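Local coordinates for sialidase domain-containing protein (Dyadobacter fermentans, PDB 5HX0), which is of unknown function but carries a BNR repeat-like domain on a sialidase-type beta-propeller, which suggests binding or processing of carbohydrate, at residues 159-163 and 164-168; 283-287 and 288-292; 340-343 and 344-348. All coordinates share one frame; numbering follows the deposited sequence. Where two conformers were deposited one is given.

Interaction 1: 159-163 and 164-168; sequences YFLAG and GAVFL
The carbonyl oxygen of A165 is gripped twice from across the turn: A162 N donates a hydrogen bond to A165 O at 2.9 Å from within the carbonyl plane, and the alpha C-H of L161 leans on the same oxygen, L161 CA lying 3.2 Å from A165 O. The return bond, A165 N to A162 O at 2.8 Å, is straight at the hydrogen but comes from well above the carbonyl plane of A162. A third rung joins F167 N to F160 O at 2.9 Å. Beyond it the strands splay, and a water bridges F160 N and F167 O. This is a beta hairpin with a two-residue G163-G164 loop, a type I' turn from A162 to A165. It lies in the connection from the second strand of a propeller blade, 137-145, and its return arm opens the third, 165-175. Its corners are glycines for good reason. Both have positive phi, and at G164 a beta carbon would collide with the carbonyl oxygen of G163. On one face of the ribbon L161 CD1 rests 4.1 Å from V166 CG2, while the other branch of the valine, CG1, meets Y159 CD1, also at 4.1 Å; M152 of helix 149-154 covers this face. The small side chains of A162 and A165 occupy the other face. Towards the open end F160 and F167 touch by their beta carbons, CB to CB 3.9 Å, with F167 CB at the edge of the F160 ring. Because F167 holds CG anti to its amide nitrogen (chi1 -165°), its own ring is carried away from the hairpin to meet Y207 edge-to-face and, obliquely, W144, which also backs A162 and A165. F160 lies beside a bound tetraethylene glycol and Y159 beside a glycerol, both probably from the crystallisation liquor.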
# COMPACT_ATOMS: atom_id res chain seq x y z
N TYR A 159 -24.72 7.25 2.31
CA TYR A 159 -23.26 7.12 2.32
C TYR A 159 -22.66 8.51 2.28
O TYR A 159 -23.35 9.50 1.99
CB TYR A 159 -22.74 6.28 1.14
CG TYR A 159 -23.14 6.83 -0.21
CD1 TYR A 159 -22.38 7.81 -0.84
CD2 TYR A 159 -24.28 6.37 -0.87
CE1 TYR A 159 -22.74 8.31 -2.09
CE2 TYR A 159 -24.65 6.87 -2.11
CZ TYR A 159 -23.87 7.83 -2.71
OH TYR A 159 -24.24 8.33 -3.93
N PHE A 160 -21.37 8.61 2.56
CA PHE A 160 -20.73 9.91 2.61
C PHE A 160 -19.70 10.04 1.49
O PHE A 160 -18.76 9.24 1.41
CB PHE A 160 -20.07 10.19 3.96
CG PHE A 160 -19.57 11.60 4.08
CD1 PHE A 160 -20.46 12.66 4.21
CD2 PHE A 160 -18.22 11.88 3.99
CE1 PHE A 160 -19.99 13.96 4.30
CE2 PHE A 160 -17.75 13.18 4.06
CZ PHE A 160 -18.65 14.22 4.21
N LEU A 161 -19.89 11.05 0.65
CA LEU A 161 -19.10 11.28 -0.55
C LEU A 161 -18.32 12.58 -0.38
O LEU A 161 -18.89 13.61 -0.03
CB LEU A 161 -20.00 11.35 -1.79
CG LEU A 161 -19.45 11.68 -3.17
CD1 LEU A 161 -18.62 10.53 -3.68
CD2 LEU A 161 -20.60 12.00 -4.16
N ALA A 162 -17.01 12.52 -0.60
CA ALA A 162 -16.21 13.73 -0.54
C ALA A 162 -15.05 13.57 -1.50
O ALA A 162 -14.42 12.50 -1.53
CB ALA A 162 -15.70 13.99 0.89
N GLY A 163 -14.79 14.60 -2.30
CA GLY A 163 -13.69 14.55 -3.25
C GLY A 163 -13.80 13.40 -4.23
O GLY A 163 -12.78 12.92 -4.75
N GLY A 164 -15.02 12.95 -4.50
CA GLY A 164 -15.23 11.82 -5.38
C GLY A 164 -15.01 10.47 -4.75
O GLY A 164 -15.12 9.46 -5.44
N ALA A 165 -14.73 10.42 -3.45
CA ALA A 165 -14.48 9.18 -2.72
C ALA A 165 -15.63 8.88 -1.77
O ALA A 165 -16.33 9.79 -1.31
CB ALA A 165 -13.16 9.27 -1.94
N VAL A 166 -15.83 7.60 -1.47
CA VAL A 166 -16.91 7.15 -0.60
C VAL A 166 -16.30 6.65 0.71
O VAL A 166 -15.41 5.80 0.71
CB VAL A 166 -17.76 6.06 -1.26
CG1 VAL A 166 -18.90 5.62 -0.34
CG2 VAL A 166 -18.31 6.57 -2.59
N PHE A 167 -16.81 7.18 1.82
CA PHE A 167 -16.22 6.96 3.13
C PHE A 167 -16.29 5.49 3.55
O PHE A 167 -17.30 4.81 3.33
CB PHE A 167 -16.96 7.85 4.14
CG PHE A 167 -16.26 8.01 5.46
CD1 PHE A 167 -14.90 8.11 5.53
CD2 PHE A 167 -17.00 8.13 6.64
CE1 PHE A 167 -14.25 8.27 6.76
CE2 PHE A 167 -16.38 8.28 7.86
CZ PHE A 167 -15.00 8.36 7.92
N LEU A 168 -15.20 4.98 4.14
CA LEU A 168 -15.22 3.61 4.67
C LEU A 168 -15.31 3.53 6.18
O LEU A 168 -15.51 2.43 6.72
CB LEU A 168 -13.97 2.84 4.23
CG LEU A 168 -13.77 2.57 2.74
CD1 LEU A 168 -12.34 2.07 2.49
CD2 LEU A 168 -14.82 1.55 2.27
O HOH W 1 -19.88 6.12 3.29

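Interaction 2: 283-287 and 288-292; sequences AGLGD and QACIA
L285 makes the apolar part of this contact through its branch carbon CG and one methyl, CD2. Its CG lies 4.0 Å from Q288 CB, and its CD2 reaches further along the strand to C290 SG at 3.8 Å. The leucine gets there with CG trans to the backbone nitrogen (chi1 -160°), its side chain crossing the first carbons of the glutamine at a slant. The thiol of C290 is a compact, weakly polar partner suited to a buried strand position, and W304 packs against both L285 and C290. Among backbone bonds, Q288 N donates to L285 O at 3.0 Å, closing a type I' beta turn from L285 to Q288. The turn belongs to the connection between strands 276-283 and 288-294, the second and third of a four-stranded propeller blade. Its two corners both have positive phi: G286, with no side chain, takes this readily, and aspartate is, after glycine and asparagine, among the residues that tolerate it well, as D287 does here. The polar side chains turn outward from the contact to other parts of the fold. D287 uses both carboxylate oxygens, OD1 for H312 ND1 and OD2 for H332 NE2, a pair of bonds that would fix the rotation of its flat group. Q288 has more than one conformer; in the one described here its chain leaves the strand extended, then bends at chi2 and presents OE1 to the backbone N of G308, beyond strand 305-307.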
# COMPACT_ATOMS: atom_id res chain seq x y z
N ALA A 283 -17.71 22.27 14.23
CA ALA A 283 -18.12 22.93 13.00
C ALA A 283 -19.40 23.70 13.30
O ALA A 283 -20.25 23.22 14.04
CB ALA A 283 -18.34 21.93 11.84
N GLY A 284 -19.51 24.91 12.76
CA GLY A 284 -20.67 25.73 13.03
C GLY A 284 -20.59 26.55 14.30
O GLY A 284 -21.61 27.07 14.75
N LEU A 285 -19.41 26.68 14.89
CA LEU A 285 -19.25 27.47 16.10
C LEU A 285 -18.00 28.33 16.01
O LEU A 285 -17.32 28.56 17.01
CB LEU A 285 -19.22 26.59 17.35
CG LEU A 285 -19.53 27.22 18.71
CD1 LEU A 285 -20.94 27.83 18.72
CD2 LEU A 285 -19.41 26.19 19.83
N GLY A 286 -17.70 28.83 14.82
CA GLY A 286 -16.60 29.78 14.66
C GLY A 286 -15.25 29.24 15.05
O GLY A 286 -14.41 29.99 15.57
N ASP A 287 -15.02 27.93 14.86
CA ASP A 287 -13.79 27.24 15.25
C ASP A 287 -13.54 27.28 16.76
O ASP A 287 -12.39 27.17 17.21
CB ASP A 287 -12.57 27.79 14.49
CG ASP A 287 -11.37 26.82 14.53
OD1 ASP A 287 -11.60 25.60 14.65
OD2 ASP A 287 -10.21 27.27 14.45
N GLN A 288 -14.59 27.44 17.55
CA GLN A 288 -14.42 27.44 19.00
C GLN A 288 -14.04 26.04 19.48
O GLN A 288 -14.74 25.06 19.18
CB GLN A 288 -15.70 27.90 19.68
CG GLN A 288 -15.63 27.92 21.17
CD GLN A 288 -14.86 29.11 21.70
OE1 GLN A 288 -14.36 29.06 22.82
NE2 GLN A 288 -14.76 30.17 20.91
N ALA A 289 -12.94 25.94 20.23
CA ALA A 289 -12.53 24.67 20.80
C ALA A 289 -13.36 24.40 22.05
O ALA A 289 -13.50 25.27 22.91
CB ALA A 289 -11.04 24.70 21.12
N CYS A 290 -13.93 23.20 22.16
CA CYS A 290 -14.85 22.92 23.26
C CYS A 290 -14.35 21.77 24.13
O CYS A 290 -13.41 21.05 23.78
CB CYS A 290 -16.25 22.60 22.72
SG CYS A 290 -17.04 24.07 21.99
N ILE A 291 -15.01 21.60 25.27
CA ILE A 291 -14.63 20.57 26.23
C ILE A 291 -15.91 19.95 26.78
O ILE A 291 -16.93 20.63 26.94
CB ILE A 291 -13.74 21.15 27.35
CG1 ILE A 291 -13.17 20.05 28.25
CG2 ILE A 291 -14.52 22.21 28.17
CD1 ILE A 291 -12.14 20.54 29.28
N ALA A 292 -15.87 18.64 27.03
CA ALA A 292 -16.94 17.97 27.75
C ALA A 292 -16.31 17.07 28.80
O ALA A 292 -15.23 16.50 28.59
CB ALA A 292 -17.83 17.16 26.79

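Interaction 3: 340-343 and 344-348; sequences RILN and AECTD
N343 folds back over the loop that follows it, its side chain lying flat against the carboxylate of D348. CB already comes within 3.7 Å of D348 OD2. From there CG takes the position between the backbone nitrogen and carbonyl carbon (chi1 57°), which brings the amide over the acid: CG is 3.4 Å from D348 OD1, and the two flat groups are stacked with planes only 6° apart. At the tip the branches divide their work. OD1 accepts T347 N at 3.0 Å, the donor tilted slightly from the amide plane, while ND2 gives a proton nearly in that plane to T347 OG1, also at 3.0 Å. ND2 also sits 3.2 Å from D348 CG, over the carboxylate, which is likely to be electrostatically favourable. Asparagine suits the place because one flat group supplies an acceptor and a donor to the same threonine. The D348 carboxylate in turn accepts the backbone N-H of N343 at OD1, 2.9 Å from N343 N, on the syn side but 30° out of the carboxylate plane, and a water links OD2 to I341 O. Alongside these bonds, C346 N bonds to N343 O at 2.9 Å, closing a type I beta turn from N343 to C346, and L342 CD1 packs on C346 CB at 4.0 Å. The loop joins the third strand of its blade, 336-342, to the fourth, 354-358, the place where Asp boxes sit in propellers of this kind, though its sequence is at most a degenerate version. It leans on the preceding blade, where L342 and C346 touch F279 of strand 276-283 and C346 and T347 touch R293 of strand 288-294.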
# COMPACT_ATOMS: atom_id res chain seq x y z
N ARG A 340 -1.54 25.41 25.32
CA ARG A 340 -1.59 25.98 26.65
C ARG A 340 -1.46 24.85 27.67
O ARG A 340 -1.78 23.71 27.38
CB ARG A 340 -2.88 26.80 26.88
CG ARG A 340 -4.18 26.11 26.52
CD ARG A 340 -5.37 27.10 26.55
NE ARG A 340 -5.36 28.04 25.43
CZ ARG A 340 -6.00 29.21 25.42
NH1 ARG A 340 -6.71 29.60 26.48
NH2 ARG A 340 -5.93 30.00 24.35
N ILE A 341 -0.95 25.17 28.85
CA ILE A 341 -0.71 24.17 29.88
C ILE A 341 -1.79 24.31 30.93
O ILE A 341 -1.89 25.35 31.59
CB ILE A 341 0.69 24.31 30.49
CG1 ILE A 341 1.77 24.06 29.43
CG2 ILE A 341 0.84 23.35 31.68
CD1 ILE A 341 3.19 24.19 29.98
N LEU A 342 -2.60 23.27 31.10
CA LEU A 342 -3.71 23.28 32.04
C LEU A 342 -3.27 22.68 33.37
O LEU A 342 -2.29 21.94 33.45
CB LEU A 342 -4.88 22.49 31.46
CG LEU A 342 -5.32 22.85 30.04
CD1 LEU A 342 -6.57 22.06 29.68
CD2 LEU A 342 -5.57 24.36 29.91
N ASN A 343 -4.02 23.01 34.43
CA ASN A 343 -3.78 22.32 35.69
C ASN A 343 -4.18 20.84 35.55
O ASN A 343 -4.75 20.41 34.54
CB ASN A 343 -4.54 23.01 36.84
CG ASN A 343 -6.05 23.11 36.60
OD1 ASN A 343 -6.66 22.29 35.92
ND2 ASN A 343 -6.67 24.15 37.18
N ALA A 344 -3.85 20.05 36.58
CA ALA A 344 -4.01 18.59 36.49
C ALA A 344 -5.44 18.18 36.14
O ALA A 344 -5.66 17.23 35.38
CB ALA A 344 -3.57 17.94 37.80
N GLU A 345 -6.43 18.90 36.67
CA GLU A 345 -7.81 18.51 36.41
C GLU A 345 -8.41 19.19 35.18
O GLU A 345 -9.59 18.98 34.88
CB GLU A 345 -8.65 18.80 37.67
CG GLU A 345 -8.23 17.90 38.84
CD GLU A 345 -8.41 16.41 38.55
OE1 GLU A 345 -9.49 16.03 38.05
OE2 GLU A 345 -7.46 15.61 38.81
N CYS A 346 -7.62 19.98 34.45
CA CYS A 346 -8.03 20.57 33.17
C CYS A 346 -9.24 21.49 33.33
O CYS A 346 -10.13 21.52 32.48
CB CYS A 346 -8.33 19.49 32.12
SG CYS A 346 -6.92 18.41 31.72
N THR A 347 -9.26 22.27 34.42
CA THR A 347 -10.37 23.19 34.68
C THR A 347 -10.06 24.63 34.30
O THR A 347 -10.99 25.43 34.16
CB THR A 347 -10.76 23.15 36.17
OG1 THR A 347 -9.64 23.53 36.98
CG2 THR A 347 -11.22 21.77 36.58
N ASP A 348 -8.79 24.98 34.13
CA ASP A 348 -8.39 26.38 34.01
C ASP A 348 -8.06 26.77 32.57
O ASP A 348 -7.20 27.63 32.34
CB ASP A 348 -7.21 26.66 34.94
CG ASP A 348 -5.95 25.90 34.55
OD1 ASP A 348 -6.03 24.95 33.75
OD2 ASP A 348 -4.88 26.27 35.06
O HOH W 2 -2.44 25.95 34.35

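Overall arrangement
The three contacts are turns of three different propeller blades. Interactions 1 and 2 both sit in connections between second and third strands, with centres about 24 Å apart and nearest atoms about 11 Å apart. Interaction 3 lies in a third-to-fourth-strand connection, about 38 Å from interaction 1 between centres and across the middle of the chain. Interactions 2 and 3 belong to adjacent blades and meet where I291 CD1 packs 3.9 Å from C346 O. Sialidases generally build their active site at the end where the second-to-third-strand loops and the blade-to-blade connections lie, but whether this protein has one there is not established.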